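Local coordinates for 5-formaminoimidazole-4-carboxamide-1-(beta)-D-ribofuranosyl 5'-monophosphate synthetase (Methanocaldococcus jannaschii, PDB 2R7K) that catalyses the ATP- and formate-dependent, folate-independent formylation of AICAR to FAICAR in purine biosynthesis and assembles as a homohexamer, a dimer of trimers, at the interface of chains A and B. Sequence-based numbering; all coordinates share one arbitrary frame. Chains: chain A/B, 5-formaminoimidazole-4-carboxamide-1-(beta)-D-ribofuranosyl 5'-monophosphate synthetase.

The interface of chains A and B. Residues chain A 219-220, 272, 332; chain B 57.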
# COMPACT_ATOMS: atom_id res chain seq x y z
N GLU A 219 12.81 14.24 20.78
CA GLU A 219 11.38 14.50 20.69
C GLU A 219 10.62 13.38 21.38
O GLU A 219 10.97 12.20 21.24
CB GLU A 219 10.95 14.56 19.22
CG GLU A 219 9.49 14.96 18.99
CD GLU A 219 8.97 14.52 17.63
OE1 GLU A 219 7.89 15.01 17.21
OE2 GLU A 219 9.62 13.68 16.97
N VAL A 220 9.60 13.74 22.15
CA VAL A 220 8.70 12.75 22.75
C VAL A 220 7.52 12.57 21.81
O VAL A 220 6.87 13.53 21.44
CB VAL A 220 8.19 13.18 24.15
CG1 VAL A 220 7.02 12.30 24.59
CG2 VAL A 220 9.32 13.09 25.17
N PHE A 272 1.01 15.29 26.29
CA PHE A 272 2.35 15.55 25.78
C PHE A 272 3.22 16.22 26.84
O PHE A 272 4.39 15.88 27.01
CB PHE A 272 2.30 16.40 24.51
CG PHE A 272 2.08 15.59 23.25
CD1 PHE A 272 0.85 15.58 22.61
CD2 PHE A 272 3.11 14.83 22.70
CE1 PHE A 272 0.65 14.83 21.45
CE2 PHE A 272 2.92 14.08 21.54
CZ PHE A 272 1.69 14.08 20.91
N TYR A 332 1.49 10.05 11.80
CA TYR A 332 2.82 10.45 11.36
C TYR A 332 3.04 10.31 9.84
O TYR A 332 3.47 11.26 9.19
CB TYR A 332 3.91 9.68 12.13
CG TYR A 332 3.88 9.96 13.62
CD1 TYR A 332 4.28 11.19 14.12
CD2 TYR A 332 3.41 9.01 14.52
CE1 TYR A 332 4.25 11.47 15.47
CE2 TYR A 332 3.36 9.27 15.89
CZ TYR A 332 3.78 10.50 16.36
OH TYR A 332 3.74 10.77 17.70
N ARG B 57 3.83 17.83 16.50
CA ARG B 57 4.53 16.56 16.56
C ARG B 57 3.88 15.51 15.66
O ARG B 57 4.55 14.59 15.22
CB ARG B 57 4.64 16.06 18.01
CG ARG B 57 5.23 17.09 18.96
CD ARG B 57 6.33 16.50 19.83
NE ARG B 57 6.85 17.51 20.75
CZ ARG B 57 6.95 17.35 22.07
NH1 ARG B 57 6.62 16.20 22.64
NH2 ARG B 57 7.42 18.34 22.82
O HOH W 1 7.04 14.20 14.90
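B:Arg57, at the end of helix 53-57, reaches across to the start of strand 219-230 of chain A and gives a hydrogen bond from its guanidinium NH1 to the backbone O of A:Val220 (2.9 Å). The bond is bent: 140° at the hydrogen, with NH1 lying slightly off the carbonyl plane and the oxygen 26° out of the guanidinium plane. Next to it, the side chains of A:Glu219 and B:Arg57 run past each other in opposite directions, A:Glu219 CG packing on B:Arg57 CD at 3.6 Å. No salt bridge forms, since the nearest charged atoms, A:Glu219 OE1 and B:Arg57 NE, are 4.5 Å apart; any attraction is therefore probably long-range. Instead the carboxylate meets the arginine backbone through a water, which lies 2.6 Å from A:Glu219 OE1 and also contacts B:Arg57 O. The extended A:Glu219 chain, with CG anti to the backbone N (chi1 -175°), carries OE1 alongside the arginine methylenes. A:Phe272, from helix 268-285, bounds the guanidinium with its ring nearly perpendicular; A:Phe272 CD2 lies 3.8 Å from B:Arg57 NH1. An alanine in place of B:Arg57 would probably leave the A:Val220 carbonyl without this donor and A:Glu219 CG without its aliphatic neighbour. In this hexameric enzyme the patch joins two subunits, and at its far end the ring of A:Tyr332 lies near the backbone carbonyl of B:Arg57, a van der Waals neighbour and not a bond, with A:Tyr332 CD1 3.6 Å from B:Arg57 O.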